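MmoQ Response regulator (Methylococcus capsulatus, PDB 3LJX) probably makes cyclic di-GMP from two molecules of GTP as a response regulator, the piece described here containing its helical HDOD domain. Local coordinates at residues Asp2-Asn5 / Met10-Asp13; Ser14-Ser19 / Leu149-Pro154; Glu159-Arg162 / Ala168-Ala171. All blocks are in the same frame, centred on the assembly; numbering follows the deposited sequence.

Interaction 1 (Asp2-Asn5 / Met10-Asp13)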
ATOM      1  N   ASP A   2      -0.178 -14.533 -12.481  1.00 33.09           N
ATOM      2  CA  ASP A   2      -0.846 -13.575 -13.354  1.00 29.57           C
ATOM      3  C   ASP A   2      -0.020 -13.373 -14.620  1.00 29.13           C
ATOM      4  O   ASP A   2       1.212 -13.283 -14.563  1.00 31.11           O
ATOM      5  CB  ASP A   2      -1.011 -12.224 -12.641  1.00 31.38           C
ATOM      6  CG  ASP A   2      -1.859 -12.318 -11.384  1.00 39.88           C
ATOM      7  OD1 ASP A   2      -2.992 -12.844 -11.456  1.00 46.77           O
ATOM      8  OD2 ASP A   2      -1.401 -11.849 -10.323  1.00 37.06           O
ATOM      9  N   ARG A   3      -0.689 -13.282 -15.762  1.00 24.79           N
ATOM     10  CA  ARG A   3      -0.012 -12.881 -16.987  1.00 23.10           C
ATOM     11  C   ARG A   3       0.501 -11.445 -16.860  1.00 28.11           C
ATOM     12  O   ARG A   3      -0.093 -10.621 -16.153  1.00 26.88           O
ATOM     13  CB  ARG A   3      -0.954 -12.993 -18.184  1.00 23.93           C
ATOM     14  CG  ARG A   3      -1.126 -14.388 -18.671  1.00 27.52           C
ATOM     15  CD  ARG A   3      -2.198 -14.476 -19.737  1.00 29.50           C
ATOM     16  NE  ARG A   3      -2.375 -15.866 -20.150  1.00 25.19           N
ATOM     17  CZ  ARG A   3      -3.408 -16.312 -20.850  1.00 23.39           C
ATOM     18  NH1 ARG A   3      -4.372 -15.481 -21.231  1.00 16.15           N
ATOM     19  NH2 ARG A   3      -3.475 -17.597 -21.162  1.00 24.60           N
ATOM     20  N   TRP A   4       1.622 -11.166 -17.524  1.00 24.98           N
ATOM     21  CA  TRP A   4       2.111  -9.810 -17.664  1.00 24.57           C
ATOM     22  C   TRP A   4       1.707  -9.246 -19.017  1.00 26.60           C
ATOM     23  O   TRP A   4       2.225  -9.653 -20.061  1.00 30.09           O
ATOM     24  CB  TRP A   4       3.628  -9.745 -17.513  1.00 26.67           C
ATOM     25  CG  TRP A   4       4.155  -8.343 -17.676  1.00 27.45           C
ATOM     26  CD1 TRP A   4       4.460  -7.713 -18.855  1.00 26.21           C
ATOM     27  CD2 TRP A   4       4.420  -7.391 -16.631  1.00 26.71           C
ATOM     28  NE1 TRP A   4       4.917  -6.439 -18.605  1.00 30.60           N
ATOM     29  CE2 TRP A   4       4.904  -6.214 -17.250  1.00 31.46           C
ATOM     30  CE3 TRP A   4       4.301  -7.419 -15.233  1.00 23.57           C
ATOM     31  CZ2 TRP A   4       5.272  -5.071 -16.517  1.00 28.85           C
ATOM     32  CZ3 TRP A   4       4.666  -6.287 -14.507  1.00 23.45           C
ATOM     33  CH2 TRP A   4       5.140  -5.128 -15.151  1.00 24.59           C
ATOM     34  N   ASN A   5       0.763  -8.318 -18.985  1.00 26.71           N
ATOM     35  CA  ASN A   5       0.279  -7.652 -20.180  1.00 28.27           C
ATOM     36  C   ASN A   5       1.081  -6.374 -20.372  1.00 28.82           C
ATOM     37  O   ASN A   5       1.014  -5.451 -19.541  1.00 26.11           O
ATOM     38  CB  ASN A   5      -1.192  -7.303 -20.002  1.00 25.24           C
ATOM     39  CG  ASN A   5      -1.811  -6.763 -21.270  1.00 30.71           C
ATOM     40  OD1 ASN A   5      -2.624  -7.446 -21.910  1.00 35.50           O
ATOM     41  ND2 ASN A   5      -1.438  -5.529 -21.648  1.00 22.93           N
HETATM   42  N   MSE A  10      -0.607  -5.870 -14.875  1.00 28.75           N
HETATM   43  CA  MSE A  10      -1.572  -6.011 -13.807  1.00 28.07           C
HETATM   44  C   MSE A  10      -1.373  -7.329 -13.054  1.00 29.37           C
HETATM   45  O   MSE A  10      -1.648  -8.400 -13.593  1.00 29.03           O
HETATM   46  CB  MSE A  10      -2.966  -5.936 -14.420  1.00 36.33           C
HETATM   47  CG  MSE A  10      -4.077  -6.212 -13.472  1.00 44.96           C
HETATM   48 SE   MSE A  10      -4.278  -4.848 -12.126  1.00416.45          SE
HETATM   49  CE  MSE A  10      -4.907  -6.049 -10.750  1.00 30.64           C
ATOM     50  N   LEU A  11      -0.878  -7.252 -11.817  1.00 28.79           N
ATOM     51  CA  LEU A  11      -0.800  -8.430 -10.944  1.00 29.76           C
ATOM     52  C   LEU A  11      -1.667  -8.193  -9.726  1.00 34.21           C
ATOM     53  O   LEU A  11      -1.709  -7.087  -9.183  1.00 32.72           O
ATOM     54  CB  LEU A  11       0.636  -8.717 -10.474  1.00 28.50           C
ATOM     55  CG  LEU A  11       1.621  -9.310 -11.479  1.00 36.23           C
ATOM     56  CD1 LEU A  11       2.038  -8.238 -12.495  1.00 38.44           C
ATOM     57  CD2 LEU A  11       2.840  -9.907 -10.779  1.00 32.90           C
ATOM     58  N   CYS A  12      -2.367  -9.224  -9.281  1.00 33.47           N
ATOM     59  CA  CYS A  12      -3.088  -9.087  -8.028  1.00 34.04           C
ATOM     60  C   CYS A  12      -3.165 -10.424  -7.295  1.00 28.28           C
ATOM     61  O   CYS A  12      -2.624 -10.558  -6.199  1.00 25.88           O
ATOM     62  CB  CYS A  12      -4.471  -8.458  -8.244  1.00 33.10           C
ATOM     63  SG  CYS A  12      -5.306  -8.005  -6.702  1.00 39.90           S
ATOM     64  N   ASP A  13      -3.796 -11.416  -7.915  1.00 29.78           N
ATOM     65  CA  ASP A  13      -3.951 -12.713  -7.272  1.00 36.65           C
ATOM     66  C   ASP A  13      -2.608 -13.324  -6.895  1.00 29.89           C
ATOM     67  O   ASP A  13      -2.507 -14.029  -5.903  1.00 35.85           O
ATOM     68  CB  ASP A  13      -4.748 -13.672  -8.160  1.00 49.94           C
ATOM     69  CG  ASP A  13      -6.189 -13.212  -8.380  1.00 64.40           C
ATOM     70  OD1 ASP A  13      -6.690 -12.365  -7.603  1.00 66.51           O
ATOM     71  OD2 ASP A  13      -6.827 -13.702  -9.338  1.00 72.70           O
TER
HETATM   72  O   HOH W   1      -5.018 -10.984 -10.386  1.00 27.47           O
HETATM   73  O   HOH W   2      -0.847  -8.000 -16.685  1.00 18.57           O
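With CG of Asp2 anti to its own carbonyl carbon (chi1 -61°), the carboxylate is carried toward Leu11 to Asp13, while Trp4, whose CG lies anti to its backbone N, brings its indole to the side chain of Leu11. The main chain N-H of Cys12 bonds OD2 of Asp2 at 3.0 Å, arriving from above the carboxylate plane. The bond is bent to 147°. Ser14 OG shares this oxygen. OD1 takes a different route: a water donates to it at 3.0 Å and accepts from Asp13 N. The like charges of Asp2 OD1 and Asp13 OD2 lie 4.5 Å apart, an approach probably eased by the salt bridge from Asp13 OD1 to Arg52. Replacing Asp2 by alanine is likely to leave the Cys12 N-H and the Ser14 hydroxyl without their common acceptor and the bridging water without one of its mates. Farther along, a second water donates to Arg3 O and Met10 O and accepts from Asn5 N, stitching the two backbones together. CD1 of Leu11 meets CE3 of the Trp4 ring obliquely at 3.6 Å. Both segments belong to the non-helical N-terminal arm, which doubles back before helix 19-29; Trp4 and Leu11 rest on helix 144-152, and Cys12 touches Arg52 and Arg55 of helix 47-58.

Interaction 2 (Ser14-Ser19 / Leu149-Pro154)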
ATOM      1  N   SER A  14      -1.571 -13.024  -7.670  1.00 23.26           N
ATOM      2  CA  SER A  14      -0.280 -13.685  -7.507  1.00 24.91           C
ATOM      3  C   SER A  14       0.653 -12.988  -6.515  1.00 26.24           C
ATOM      4  O   SER A  14       1.750 -13.482  -6.242  1.00 25.71           O
ATOM      5  CB  SER A  14       0.437 -13.788  -8.856  1.00 23.88           C
ATOM      6  OG  SER A  14       0.960 -12.515  -9.249  1.00 23.85           O
ATOM      7  N   LEU A  15       0.257 -11.832  -5.995  1.00 21.69           N
ATOM      8  CA  LEU A  15       1.153 -11.141  -5.061  1.00 23.97           C
ATOM      9  C   LEU A  15       1.267 -11.940  -3.749  1.00 24.21           C
ATOM     10  O   LEU A  15       0.260 -12.390  -3.195  1.00 20.95           O
ATOM     11  CB  LEU A  15       0.685  -9.707  -4.799  1.00 20.01           C
ATOM     12  CG  LEU A  15       0.516  -8.778  -6.022  1.00 23.70           C
ATOM     13  CD1 LEU A  15      -0.171  -7.480  -5.612  1.00 19.39           C
ATOM     14  CD2 LEU A  15       1.849  -8.475  -6.714  1.00 22.56           C
ATOM     15  N   PRO A  16       2.499 -12.128  -3.251  1.00 23.72           N
ATOM     16  CA  PRO A  16       2.669 -12.956  -2.055  1.00 24.62           C
ATOM     17  C   PRO A  16       2.245 -12.250  -0.773  1.00 28.73           C
ATOM     18  O   PRO A  16       2.070 -11.019  -0.732  1.00 27.98           O
ATOM     19  CB  PRO A  16       4.175 -13.215  -2.033  1.00 17.08           C
ATOM     20  CG  PRO A  16       4.748 -11.973  -2.672  1.00 20.46           C
ATOM     21  CD  PRO A  16       3.787 -11.609  -3.753  1.00 22.99           C
ATOM     22  N   THR A  17       2.073 -13.058   0.266  1.00 27.56           N
ATOM     23  CA  THR A  17       1.841 -12.591   1.623  1.00 26.43           C
ATOM     24  C   THR A  17       2.940 -13.203   2.495  1.00 27.38           C
ATOM     25  O   THR A  17       3.425 -14.292   2.189  1.00 24.37           O
ATOM     26  CB  THR A  17       0.482 -13.080   2.114  1.00 25.23           C
ATOM     27  OG1 THR A  17      -0.552 -12.487   1.320  1.00 27.16           O
ATOM     28  CG2 THR A  17       0.269 -12.730   3.595  1.00 19.04           C
ATOM     29  N   ALA A  18       3.347 -12.517   3.564  1.00 29.65           N
ATOM     30  CA  ALA A  18       4.341 -13.081   4.490  1.00 32.90           C
ATOM     31  C   ALA A  18       3.846 -14.391   5.123  1.00 33.81           C
ATOM     32  O   ALA A  18       2.671 -14.519   5.479  1.00 32.57           O
ATOM     33  CB  ALA A  18       4.723 -12.063   5.581  1.00 30.49           C
ATOM     34  N   SER A  19       4.745 -15.362   5.256  1.00 38.14           N
ATOM     35  CA  SER A  19       4.396 -16.662   5.839  1.00 38.13           C
ATOM     36  C   SER A  19       3.728 -16.539   7.199  1.00 34.32           C
ATOM     37  O   SER A  19       2.682 -17.138   7.432  1.00 34.32           O
ATOM     38  CB  SER A  19       5.629 -17.558   5.952  1.00 40.66           C
ATOM     39  OG  SER A  19       6.042 -17.979   4.667  1.00 48.19           O
ATOM     40  N   LEU A 149       6.542  -5.785  -9.321  1.00 18.87           N
ATOM     41  CA  LEU A 149       7.649  -6.013 -10.236  1.00 22.14           C
ATOM     42  C   LEU A 149       8.496  -7.186  -9.756  1.00 23.14           C
ATOM     43  O   LEU A 149       8.932  -8.012 -10.562  1.00 24.48           O
ATOM     44  CB  LEU A 149       8.529  -4.774 -10.331  1.00 23.59           C
ATOM     45  CG  LEU A 149       7.993  -3.638 -11.177  1.00 24.42           C
ATOM     46  CD1 LEU A 149       8.990  -2.459 -11.147  1.00 25.53           C
ATOM     47  CD2 LEU A 149       7.752  -4.144 -12.584  1.00 21.79           C
ATOM     48  N   ALA A 150       8.749  -7.236  -8.444  1.00 18.13           N
ATOM     49  CA  ALA A 150       9.559  -8.294  -7.851  1.00 20.28           C
ATOM     50  C   ALA A 150       8.888  -9.646  -8.091  1.00 25.31           C
ATOM     51  O   ALA A 150       9.549 -10.644  -8.336  1.00 25.97           O
ATOM     52  CB  ALA A 150       9.746  -8.050  -6.349  1.00 19.85           C
ATOM     53  N   THR A 151       7.562  -9.663  -8.029  1.00 23.29           N
ATOM     54  CA  THR A 151       6.808 -10.880  -8.250  1.00 18.24           C
ATOM     55  C   THR A 151       6.767 -11.280  -9.725  1.00 23.17           C
ATOM     56  O   THR A 151       6.960 -12.449 -10.059  1.00 27.77           O
ATOM     57  CB  THR A 151       5.378 -10.723  -7.740  1.00 18.16           C
ATOM     58  OG1 THR A 151       5.414 -10.341  -6.365  1.00 20.56           O
ATOM     59  CG2 THR A 151       4.628 -12.040  -7.876  1.00 19.85           C
ATOM     60  N   ALA A 152       6.527 -10.305 -10.600  1.00 21.27           N
ATOM     61  CA  ALA A 152       6.397 -10.552 -12.038  1.00 22.33           C
ATOM     62  C   ALA A 152       7.720 -10.957 -12.685  1.00 25.41           C
ATOM     63  O   ALA A 152       7.770 -11.929 -13.440  1.00 23.77           O
ATOM     64  CB  ALA A 152       5.819  -9.319 -12.753  1.00 16.11           C
ATOM     65  N   TRP A 153       8.788 -10.217 -12.390  1.00 24.81           N
ATOM     66  CA  TRP A 153      10.072 -10.458 -13.054  1.00 28.24           C
ATOM     67  C   TRP A 153      11.220 -10.644 -12.058  1.00 26.69           C
ATOM     68  O   TRP A 153      12.149  -9.847 -12.021  1.00 29.25           O
ATOM     69  CB  TRP A 153      10.392  -9.313 -14.016  1.00 23.33           C
ATOM     70  CG  TRP A 153       9.312  -9.042 -14.995  1.00 25.96           C
ATOM     71  CD1 TRP A 153       8.348  -8.075 -14.911  1.00 28.15           C
ATOM     72  CD2 TRP A 153       9.069  -9.744 -16.219  1.00 28.99           C
ATOM     73  NE1 TRP A 153       7.520  -8.135 -16.011  1.00 29.68           N
ATOM     74  CE2 TRP A 153       7.946  -9.148 -16.828  1.00 27.49           C
ATOM     75  CE3 TRP A 153       9.703 -10.813 -16.864  1.00 29.14           C
ATOM     76  CZ2 TRP A 153       7.433  -9.592 -18.040  1.00 31.45           C
ATOM     77  CZ3 TRP A 153       9.195 -11.252 -18.075  1.00 30.19           C
ATOM     78  CH2 TRP A 153       8.070 -10.644 -18.652  1.00 29.58           C
ATOM     79  N   PRO A 154      11.166 -11.710 -11.262  1.00 27.15           N
ATOM     80  CA  PRO A 154      12.074 -11.860 -10.118  1.00 32.68           C
ATOM     81  C   PRO A 154      13.544 -11.738 -10.512  1.00 40.14           C
ATOM     82  O   PRO A 154      14.302 -11.054  -9.812  1.00 47.11           O
ATOM     83  CB  PRO A 154      11.781 -13.280  -9.614  1.00 31.70           C
ATOM     84  CG  PRO A 154      10.482 -13.659 -10.210  1.00 28.71           C
ATOM     85  CD  PRO A 154      10.318 -12.892 -11.473  1.00 24.53           C
TER
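OG1 of Thr151 is hydrogen-bonded to Leu147 O, one turn earlier in its own helix, and it lies 3.3 Å from Pro16 CD across the interface. The setting is the all-helical HDOD domain, where the extended lead-in to helix 19-29 runs past the last turn of helix 144-152. No hydrogen bond joins the two segments, so van der Waals contact with a single threonine is what brings them together here. Its two branches divide the work. The hydroxyl sits anti to the carbonyl carbon of Thr151 (chi1 -56°), a setting that serves the bond to Leu147 and also turns OG1 toward the proline. Pro16 and Thr151 point toward each other, the ring carbon CD coming nearest to OG1 and CG following at 4.1 Å. Leu15 crosses the threonine at about a right angle and brings CD2 to 4.0 Å from OG1. The methyl branch faces the serine instead, with CG2 lying 3.6 Å from Ser14 O. Ser14 OG is hydrogen-bonded to Asp2 OD2, and toward Thr151 it makes only van der Waals contact.

Other parts of the helical domain close around the same residues. Leu15 also packs on Leu147 and Ala148 of helix 144-152 and on Ala48 of helix 47-58, whereas Pro16 touches Tyr106 at the start of helix 106-125. Past Thr151 the helix soon stops: Trp153 N still bonds Leu149 O at 2.9 Å, but Trp153 has left helical backbone angles and serves as N-cap of helix 154-163. On the serine side, the methyl CG2 of Thr151 approaches Ser14 OG to 3.9 Å.

Interaction 3 (Glu159-Arg162 / Ala168-Ala171)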
ATOM      1  N   GLU A 159      18.420  -7.997 -11.103  1.00 39.93           N
ATOM      2  CA  GLU A 159      19.421  -7.214 -11.822  1.00 43.82           C
ATOM      3  C   GLU A 159      19.241  -5.713 -11.554  1.00 42.56           C
ATOM      4  O   GLU A 159      20.182  -5.028 -11.147  1.00 40.80           O
ATOM      5  CB  GLU A 159      19.364  -7.469 -13.326  1.00 47.14           C
ATOM      6  CG  GLU A 159      19.741  -8.868 -13.764  1.00 63.18           C
ATOM      7  CD  GLU A 159      19.634  -9.044 -15.282  1.00 75.56           C
ATOM      8  OE1 GLU A 159      19.656  -8.016 -16.003  1.00 77.59           O
ATOM      9  OE2 GLU A 159      19.527 -10.204 -15.753  1.00 78.37           O
ATOM     10  N   CYS A 160      18.039  -5.194 -11.789  1.00 35.86           N
ATOM     11  CA  CYS A 160      17.805  -3.768 -11.577  1.00 31.41           C
ATOM     12  C   CYS A 160      18.159  -3.356 -10.148  1.00 30.58           C
ATOM     13  O   CYS A 160      18.841  -2.361  -9.927  1.00 29.49           O
ATOM     14  CB  CYS A 160      16.355  -3.411 -11.876  1.00 33.57           C
ATOM     15  SG  CYS A 160      15.852  -3.761 -13.572  1.00 37.59           S
ATOM     16  N   LEU A 161      17.708  -4.139  -9.179  1.00 32.39           N
ATOM     17  CA  LEU A 161      17.902  -3.789  -7.779  1.00 35.28           C
ATOM     18  C   LEU A 161      19.375  -3.775  -7.385  1.00 36.04           C
ATOM     19  O   LEU A 161      19.791  -2.978  -6.551  1.00 32.41           O
ATOM     20  CB  LEU A 161      17.112  -4.744  -6.879  1.00 34.60           C
ATOM     21  CG  LEU A 161      15.591  -4.551  -6.924  1.00 29.16           C
ATOM     22  CD1 LEU A 161      14.912  -5.529  -5.989  1.00 26.81           C
ATOM     23  CD2 LEU A 161      15.207  -3.123  -6.568  1.00 26.34           C
ATOM     24  N   ARG A 162      20.170  -4.650  -7.988  1.00 40.27           N
ATOM     25  CA  ARG A 162      21.595  -4.693  -7.668  1.00 42.17           C
ATOM     26  C   ARG A 162      22.377  -3.528  -8.277  1.00 45.22           C
ATOM     27  O   ARG A 162      23.371  -3.091  -7.707  1.00 48.73           O
ATOM     28  CB  ARG A 162      22.203  -6.038  -8.065  1.00 38.05           C
ATOM     29  CG  ARG A 162      21.667  -7.173  -7.220  1.00 42.21           C
ATOM     30  CD  ARG A 162      22.130  -8.519  -7.703  1.00 49.90           C
ATOM     31  NE  ARG A 162      21.787  -9.551  -6.728  1.00 60.52           N
ATOM     32  CZ  ARG A 162      21.035 -10.618  -6.990  1.00 61.38           C
ATOM     33  NH1 ARG A 162      20.539 -10.810  -8.211  1.00 56.01           N
ATOM     34  NH2 ARG A 162      20.785 -11.496  -6.027  1.00 60.84           N
ATOM     35  N   ALA A 168      17.624   6.472 -10.734  1.00 37.09           N
ATOM     36  CA  ALA A 168      18.304   5.599 -11.680  1.00 36.45           C
ATOM     37  C   ALA A 168      17.568   4.261 -11.771  1.00 36.37           C
ATOM     38  O   ALA A 168      17.431   3.697 -12.854  1.00 37.02           O
ATOM     39  CB  ALA A 168      19.773   5.393 -11.286  1.00 30.29           C
ATOM     40  N   LEU A 169      17.085   3.761 -10.639  1.00 35.84           N
ATOM     41  CA  LEU A 169      16.266   2.543 -10.654  1.00 38.36           C
ATOM     42  C   LEU A 169      14.971   2.760 -11.462  1.00 37.25           C
ATOM     43  O   LEU A 169      14.591   1.916 -12.276  1.00 33.73           O
ATOM     44  CB  LEU A 169      15.954   2.055  -9.237  1.00 32.36           C
ATOM     45  CG  LEU A 169      15.047   0.824  -9.173  1.00 33.96           C
ATOM     46  CD1 LEU A 169      15.696  -0.370  -9.877  1.00 29.32           C
ATOM     47  CD2 LEU A 169      14.715   0.482  -7.726  1.00 33.36           C
ATOM     48  N   ILE A 170      14.308   3.895 -11.239  1.00 31.89           N
ATOM     49  CA  ILE A 170      13.104   4.237 -11.990  1.00 34.48           C
ATOM     50  C   ILE A 170      13.406   4.190 -13.486  1.00 36.90           C
ATOM     51  O   ILE A 170      12.665   3.566 -14.263  1.00 32.02           O
ATOM     52  CB  ILE A 170      12.569   5.648 -11.630  1.00 30.81           C
ATOM     53  CG1 ILE A 170      12.120   5.708 -10.162  1.00 33.08           C
ATOM     54  CG2 ILE A 170      11.425   6.050 -12.568  1.00 23.17           C
ATOM     55  CD1 ILE A 170      10.907   4.845  -9.852  1.00 32.69           C
ATOM     56  N   ALA A 171      14.503   4.834 -13.886  1.00 34.24           N
ATOM     57  CA  ALA A 171      14.904   4.843 -15.294  1.00 32.19           C
ATOM     58  C   ALA A 171      15.160   3.425 -15.806  1.00 32.58           C
ATOM     59  O   ALA A 171      14.832   3.096 -16.945  1.00 34.13           O
ATOM     60  CB  ALA A 171      16.143   5.721 -15.505  1.00 28.63           C
TER
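Leu169 reaches from helix 166-177 to Cys160 and Leu161 on the preceding helix, and its side chain can be followed outward one carbon at a time. CB leaves the backbone toward segment 159-162. The next carbon, CG, is anti to the backbone N (chi1 177°), which extends the side chain toward helix 154-163 before it forks into two methyls. CB and CG only carry the fork outward; the two methyls do the touching. CD1 is set against the first of the two partners, lying 3.7 Å from Cys160 CB and equally near the carbonyl oxygen Cys160 O, so this methyl covers both the base of the cysteine side chain and its backbone. CD2 is given to the second partner and meets Leu161 CD2 at 3.8 Å.

Leu161 starts out pointing away from helix 166-177, yet its CD2 methyl comes round to meet Leu169 CD2, the two leucine side chains crossing obliquely. The Leu161 side chain also touches Ala103 and Phe104. Cys160, directed toward helix 166-177 from the start, packs also on Leu172, Arg176 and Phe177, farther along that helix. Glu159 adds a polar tie between the same two helices through its salt bridge to Arg176. A buried apolar contact near a short connection, with successive helices laid against each other, is the pattern of a helical hairpin, here within the all-helical HDOD domain.

How the interactions relate
Together the three interactions lead from the N-terminal arm, past helix 144-152, to the hairpin of helices 154-163 and 166-177. Interactions 1 and 2 touch directly, with centres 11 Å apart: Asp2 OD2 meets Ser14 OG at 2.7 Å, a probable hydrogen bond, and Ala152 CB packs against Leu11 CD2 at 3.6 Å. Trp4 and Trp153 meet edge to face at the same junction. From there helix 144-152 passes almost directly into helix 154-163, which carries half of interaction 3. Interactions 2 and 3 do not touch, although their nearest atoms are about 5 Å apart; interaction 3 lies farther from interaction 1, about 21 Å between centres. Trp153 bridges part of the gap by stacking on Phe177, which also receives Cys160.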